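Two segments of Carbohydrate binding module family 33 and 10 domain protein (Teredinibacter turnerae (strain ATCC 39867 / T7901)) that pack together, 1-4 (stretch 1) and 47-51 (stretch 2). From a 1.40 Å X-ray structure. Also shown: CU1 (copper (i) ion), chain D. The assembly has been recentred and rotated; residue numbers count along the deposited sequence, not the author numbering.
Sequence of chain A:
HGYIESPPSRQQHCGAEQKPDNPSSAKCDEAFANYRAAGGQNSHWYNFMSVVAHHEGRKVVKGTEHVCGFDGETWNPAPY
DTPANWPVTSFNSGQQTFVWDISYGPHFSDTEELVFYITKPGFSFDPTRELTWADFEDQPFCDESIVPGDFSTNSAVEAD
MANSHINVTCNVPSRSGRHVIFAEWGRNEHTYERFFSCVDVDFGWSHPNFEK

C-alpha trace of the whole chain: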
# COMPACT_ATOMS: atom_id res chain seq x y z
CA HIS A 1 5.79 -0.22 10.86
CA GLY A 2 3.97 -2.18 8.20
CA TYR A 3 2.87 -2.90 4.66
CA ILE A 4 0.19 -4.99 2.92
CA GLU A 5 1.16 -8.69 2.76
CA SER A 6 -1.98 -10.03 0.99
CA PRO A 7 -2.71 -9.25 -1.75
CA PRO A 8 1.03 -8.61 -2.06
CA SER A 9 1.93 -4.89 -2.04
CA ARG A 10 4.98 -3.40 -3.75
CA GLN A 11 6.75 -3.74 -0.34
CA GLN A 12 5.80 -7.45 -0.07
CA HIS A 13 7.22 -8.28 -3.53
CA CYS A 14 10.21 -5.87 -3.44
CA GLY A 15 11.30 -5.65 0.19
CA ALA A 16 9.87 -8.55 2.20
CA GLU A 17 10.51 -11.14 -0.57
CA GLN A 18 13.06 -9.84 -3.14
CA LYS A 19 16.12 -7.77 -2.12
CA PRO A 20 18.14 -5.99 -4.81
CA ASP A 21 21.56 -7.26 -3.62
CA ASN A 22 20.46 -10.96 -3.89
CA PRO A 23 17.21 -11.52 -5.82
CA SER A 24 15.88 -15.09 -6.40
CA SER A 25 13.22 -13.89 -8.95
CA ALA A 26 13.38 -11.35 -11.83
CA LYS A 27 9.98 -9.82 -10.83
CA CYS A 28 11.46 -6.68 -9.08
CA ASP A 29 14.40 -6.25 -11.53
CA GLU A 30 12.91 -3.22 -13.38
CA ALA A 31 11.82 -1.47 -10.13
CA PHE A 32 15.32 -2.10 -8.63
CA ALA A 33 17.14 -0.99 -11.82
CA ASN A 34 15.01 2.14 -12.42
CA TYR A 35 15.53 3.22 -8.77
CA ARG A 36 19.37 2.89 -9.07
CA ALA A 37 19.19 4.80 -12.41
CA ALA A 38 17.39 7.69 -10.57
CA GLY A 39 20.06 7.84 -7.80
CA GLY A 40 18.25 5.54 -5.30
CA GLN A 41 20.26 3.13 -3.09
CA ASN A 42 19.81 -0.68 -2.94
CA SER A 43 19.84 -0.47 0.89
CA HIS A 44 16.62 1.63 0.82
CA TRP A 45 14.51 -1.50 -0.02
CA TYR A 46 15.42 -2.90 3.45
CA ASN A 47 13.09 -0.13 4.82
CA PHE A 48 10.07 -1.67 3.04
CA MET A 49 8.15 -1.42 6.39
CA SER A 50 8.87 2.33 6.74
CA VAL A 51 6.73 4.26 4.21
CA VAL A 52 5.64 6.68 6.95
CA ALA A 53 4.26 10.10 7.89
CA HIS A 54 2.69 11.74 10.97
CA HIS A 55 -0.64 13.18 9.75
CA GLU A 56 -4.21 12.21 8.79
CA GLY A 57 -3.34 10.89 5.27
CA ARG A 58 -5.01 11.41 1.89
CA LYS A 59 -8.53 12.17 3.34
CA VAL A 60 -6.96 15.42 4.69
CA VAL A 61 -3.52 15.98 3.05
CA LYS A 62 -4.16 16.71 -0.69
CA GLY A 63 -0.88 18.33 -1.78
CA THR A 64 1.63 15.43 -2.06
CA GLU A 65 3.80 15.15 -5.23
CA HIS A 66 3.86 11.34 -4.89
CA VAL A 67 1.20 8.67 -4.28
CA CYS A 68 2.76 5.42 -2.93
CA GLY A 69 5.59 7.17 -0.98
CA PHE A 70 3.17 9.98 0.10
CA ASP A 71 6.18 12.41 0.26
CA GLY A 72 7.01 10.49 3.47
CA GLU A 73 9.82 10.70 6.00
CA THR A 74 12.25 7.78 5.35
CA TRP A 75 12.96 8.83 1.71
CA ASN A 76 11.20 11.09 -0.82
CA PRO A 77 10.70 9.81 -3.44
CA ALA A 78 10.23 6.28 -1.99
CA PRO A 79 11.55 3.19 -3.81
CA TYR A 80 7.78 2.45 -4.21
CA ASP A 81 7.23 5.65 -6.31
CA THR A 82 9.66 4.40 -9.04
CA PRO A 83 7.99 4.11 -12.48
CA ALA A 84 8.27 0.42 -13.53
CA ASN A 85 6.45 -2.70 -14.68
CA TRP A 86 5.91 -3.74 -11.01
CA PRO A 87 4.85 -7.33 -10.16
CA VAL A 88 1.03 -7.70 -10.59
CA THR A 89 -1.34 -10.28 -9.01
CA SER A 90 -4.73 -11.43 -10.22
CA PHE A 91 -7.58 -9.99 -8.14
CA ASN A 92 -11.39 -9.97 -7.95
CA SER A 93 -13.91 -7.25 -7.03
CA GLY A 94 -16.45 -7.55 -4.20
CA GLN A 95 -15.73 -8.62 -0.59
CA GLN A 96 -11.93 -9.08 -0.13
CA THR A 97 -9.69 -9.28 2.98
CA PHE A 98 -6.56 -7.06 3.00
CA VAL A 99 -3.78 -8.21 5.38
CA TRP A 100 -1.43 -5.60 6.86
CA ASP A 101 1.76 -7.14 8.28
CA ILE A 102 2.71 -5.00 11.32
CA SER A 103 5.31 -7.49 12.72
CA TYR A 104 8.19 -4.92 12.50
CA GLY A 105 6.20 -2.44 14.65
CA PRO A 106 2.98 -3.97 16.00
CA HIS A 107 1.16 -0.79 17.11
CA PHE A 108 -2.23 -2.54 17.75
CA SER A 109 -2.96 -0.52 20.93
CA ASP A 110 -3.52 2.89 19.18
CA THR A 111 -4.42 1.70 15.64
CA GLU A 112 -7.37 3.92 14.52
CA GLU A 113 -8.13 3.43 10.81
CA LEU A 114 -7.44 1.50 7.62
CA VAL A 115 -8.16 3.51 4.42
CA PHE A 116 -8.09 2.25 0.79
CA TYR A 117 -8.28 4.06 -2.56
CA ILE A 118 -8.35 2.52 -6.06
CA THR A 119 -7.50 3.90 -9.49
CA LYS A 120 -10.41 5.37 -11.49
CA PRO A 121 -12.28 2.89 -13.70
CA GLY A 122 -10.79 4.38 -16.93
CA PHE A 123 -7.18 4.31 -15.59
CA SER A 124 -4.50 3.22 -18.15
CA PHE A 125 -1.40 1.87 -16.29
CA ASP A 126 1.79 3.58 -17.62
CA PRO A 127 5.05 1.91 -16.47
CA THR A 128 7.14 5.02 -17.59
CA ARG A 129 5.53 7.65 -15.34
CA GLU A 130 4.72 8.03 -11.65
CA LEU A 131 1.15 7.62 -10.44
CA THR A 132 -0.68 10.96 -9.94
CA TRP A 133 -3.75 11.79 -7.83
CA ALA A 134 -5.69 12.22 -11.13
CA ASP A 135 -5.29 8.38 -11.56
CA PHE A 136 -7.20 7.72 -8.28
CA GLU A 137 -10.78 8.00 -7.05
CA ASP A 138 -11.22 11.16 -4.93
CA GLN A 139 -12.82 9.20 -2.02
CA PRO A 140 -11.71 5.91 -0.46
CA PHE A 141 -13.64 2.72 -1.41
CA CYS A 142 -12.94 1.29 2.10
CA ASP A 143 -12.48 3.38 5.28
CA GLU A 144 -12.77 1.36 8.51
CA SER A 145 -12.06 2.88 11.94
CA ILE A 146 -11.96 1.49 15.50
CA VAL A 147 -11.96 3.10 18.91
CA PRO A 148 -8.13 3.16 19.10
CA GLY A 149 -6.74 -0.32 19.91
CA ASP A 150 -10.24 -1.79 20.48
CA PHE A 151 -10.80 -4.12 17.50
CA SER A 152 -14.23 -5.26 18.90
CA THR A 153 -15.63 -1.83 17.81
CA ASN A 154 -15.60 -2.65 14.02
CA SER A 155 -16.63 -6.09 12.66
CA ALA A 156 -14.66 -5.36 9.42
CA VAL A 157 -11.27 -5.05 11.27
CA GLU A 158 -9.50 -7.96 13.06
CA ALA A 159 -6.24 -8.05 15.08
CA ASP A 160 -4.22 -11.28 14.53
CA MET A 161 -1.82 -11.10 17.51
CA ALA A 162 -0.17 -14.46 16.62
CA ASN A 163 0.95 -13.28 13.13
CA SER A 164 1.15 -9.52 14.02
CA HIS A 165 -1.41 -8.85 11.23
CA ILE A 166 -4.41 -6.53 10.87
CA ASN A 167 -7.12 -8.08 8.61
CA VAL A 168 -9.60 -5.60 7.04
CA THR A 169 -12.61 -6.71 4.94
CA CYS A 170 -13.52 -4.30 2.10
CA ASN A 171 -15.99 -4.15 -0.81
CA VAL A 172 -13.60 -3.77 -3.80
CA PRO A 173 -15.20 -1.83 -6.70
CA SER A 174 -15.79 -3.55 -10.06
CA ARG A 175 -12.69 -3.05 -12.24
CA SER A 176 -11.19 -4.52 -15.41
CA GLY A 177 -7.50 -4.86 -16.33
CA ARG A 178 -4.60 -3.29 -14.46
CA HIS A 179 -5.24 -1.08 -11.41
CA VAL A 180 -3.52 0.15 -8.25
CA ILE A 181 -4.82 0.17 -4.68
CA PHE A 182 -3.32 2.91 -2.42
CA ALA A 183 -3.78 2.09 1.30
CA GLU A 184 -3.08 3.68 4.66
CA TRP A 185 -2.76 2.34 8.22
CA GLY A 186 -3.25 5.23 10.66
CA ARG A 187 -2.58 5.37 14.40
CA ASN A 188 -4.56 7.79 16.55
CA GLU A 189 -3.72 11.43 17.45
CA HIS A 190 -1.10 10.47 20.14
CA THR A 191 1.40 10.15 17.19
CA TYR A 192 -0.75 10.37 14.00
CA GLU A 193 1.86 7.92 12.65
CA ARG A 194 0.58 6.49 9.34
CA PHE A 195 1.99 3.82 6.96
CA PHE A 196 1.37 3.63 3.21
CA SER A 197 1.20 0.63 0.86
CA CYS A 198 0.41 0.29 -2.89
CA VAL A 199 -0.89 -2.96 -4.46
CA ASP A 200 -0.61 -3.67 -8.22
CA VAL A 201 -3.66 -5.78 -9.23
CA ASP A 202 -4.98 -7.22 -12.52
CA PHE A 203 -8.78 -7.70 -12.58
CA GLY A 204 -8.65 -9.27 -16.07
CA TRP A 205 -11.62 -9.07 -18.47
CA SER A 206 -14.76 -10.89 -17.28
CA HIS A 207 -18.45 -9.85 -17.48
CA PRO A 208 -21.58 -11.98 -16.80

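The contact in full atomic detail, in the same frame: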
# COMPACT_ATOMS: atom_id res chain seq x y z
N HIS A 1 5.04 0.08 12.10
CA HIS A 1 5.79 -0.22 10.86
C HIS A 1 5.12 -1.37 10.14
O HIS A 1 4.92 -2.44 10.75
CB HIS A 1 7.25 -0.56 11.16
CG HIS A 1 8.00 0.68 11.45
ND1 HIS A 1 7.66 1.51 12.51
CD2 HIS A 1 9.00 1.27 10.78
CE1 HIS A 1 8.45 2.58 12.49
NE2 HIS A 1 9.30 2.45 11.45
N GLY A 2 4.73 -1.15 8.90
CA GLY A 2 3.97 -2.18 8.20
C GLY A 2 3.72 -1.89 6.75
O GLY A 2 4.06 -0.81 6.23
N TYR A 3 3.10 -2.86 6.13
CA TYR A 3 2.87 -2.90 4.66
C TYR A 3 1.81 -3.97 4.42
O TYR A 3 1.56 -4.80 5.31
CB TYR A 3 4.18 -3.22 3.91
CG TYR A 3 4.82 -4.50 4.37
CD1 TYR A 3 5.57 -4.53 5.53
CD2 TYR A 3 4.58 -5.70 3.71
CE1 TYR A 3 6.04 -5.72 6.03
CE2 TYR A 3 5.08 -6.90 4.20
CZ TYR A 3 5.82 -6.91 5.36
OH TYR A 3 6.32 -8.09 5.85
N ILE A 4 1.20 -3.98 3.25
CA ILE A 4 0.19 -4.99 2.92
C ILE A 4 0.89 -6.25 2.42
O ILE A 4 1.62 -6.22 1.39
CB ILE A 4 -0.88 -4.44 1.97
CG1 ILE A 4 -1.69 -3.36 2.70
CG2 ILE A 4 -1.76 -5.55 1.42
CD1 ILE A 4 -2.69 -2.67 1.82
N ASN A 47 14.08 -0.92 4.05
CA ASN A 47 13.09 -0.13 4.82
C ASN A 47 11.70 -0.25 4.21
O ASN A 47 10.92 0.71 4.26
CB ASN A 47 13.54 1.34 4.94
CG ASN A 47 14.03 1.67 6.32
OD1 ASN A 47 15.03 2.39 6.48
ND2 ASN A 47 13.34 1.17 7.31
N PHE A 48 11.36 -1.43 3.72
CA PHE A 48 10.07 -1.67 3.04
C PHE A 48 8.92 -1.49 4.03
O PHE A 48 7.76 -1.29 3.63
CB PHE A 48 10.02 -3.06 2.44
CG PHE A 48 10.23 -4.22 3.36
CD1 PHE A 48 9.17 -4.82 4.01
CD2 PHE A 48 11.49 -4.76 3.56
CE1 PHE A 48 9.35 -5.93 4.82
CE2 PHE A 48 11.67 -5.87 4.36
CZ PHE A 48 10.61 -6.45 5.00
N MET A 49 9.19 -1.56 5.33
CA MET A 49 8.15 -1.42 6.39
C MET A 49 8.00 0.03 6.84
O MET A 49 7.27 0.29 7.82
CB MET A 49 8.48 -2.31 7.59
CG MET A 49 9.67 -1.90 8.41
SD MET A 49 11.30 -2.05 7.63
CE MET A 49 11.44 -3.84 7.47
N SER A 50 8.68 0.97 6.19
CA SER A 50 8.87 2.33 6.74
C SER A 50 8.40 3.40 5.77
O SER A 50 9.05 4.45 5.72
CB SER A 50 10.30 2.53 7.13
OG SER A 50 10.73 1.46 7.96
N VAL A 51 7.32 3.17 5.02
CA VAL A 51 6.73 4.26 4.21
C VAL A 51 5.78 5.00 5.15
O VAL A 51 4.69 4.46 5.43
CB VAL A 51 6.03 3.78 2.93
CG1 VAL A 51 5.66 4.98 2.10
CG2 VAL A 51 6.91 2.84 2.11
CU CU1 D . 6.11 1.29 13.61
O HOH W 1 5.57 0.88 4.81
O HOH W 2 7.86 0.28 15.16

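The amino-terminal residues of the chain lie against a tight turn formed more than forty residues later, and the two segments bury 267 Å² between them. The second segment contains a type I beta turn from Asn 47 to Ser 50, closed by a backbone hydrogen bond from Ser 50 N to Asn 47 O of 3.0 Å. The turn presents the side chain of Phe 48 and the carbonyl of Met 49 to the first segment.

His 1 has two tasks. As the first residue it offers a free amino group as well as an imidazole, and both bind copper: His 1 N lies 2.2 Å and His 1 ND1 1.9 Å from the CU atom of CU1, with a water and one atom from elsewhere in the structure completing the set. With chi1 in the m well, the ring can chelate the metal through ND1 while its CD2 side meets the turn. Ser 50 OG sits at the ring edge, near its plane, 3.3 Å from His 1 CD2; the short serine side chain places its OG beside the ring edge. His 1 also packs through its aliphatic part, CB lying 3.9 Å from Met 49 CG, and its CA approaches Met 49 O at 3.4 Å.

Gly 2 supplies the direct polar link. Its N donates a weak hydrogen bond to Met 49 O, 3.1 Å long but bent, with an angle of 121° at the hydrogen. Here the backbones come closest, Gly 2 CA and Met 49 CA being 4.6 Å apart. A CB on Gly 2 would point away from the turn, so this contact alone does not account for the glycine. A water bridges the junction: it donates to Gly 2 O at 2.7 Å and, weakly, to Phe 48 O at 3.3 Å, while accepting from Val 51 N at 2.9 Å. It thus serves backbone groups that do not meet directly.

Tyr 3, where the strand begins, turns its side chain toward the turn with chi1 in the p well. Its ring receives the edge of Phe 48 on one face, with centroids 5.2 Å apart and planes at 77°; the closest atoms, Tyr 3 CE1 and Phe 48 CE1, are 3.5 Å apart. Such edge-to-face packing sets the slightly positive ring hydrogens of Phe 48 against the electron-rich tyrosine face. Tyr 3 CD1 also lies 4.2 Å from Met 49 CB, extending the apolar patch. Ile 4 continues the strand but is out of reach of the turn.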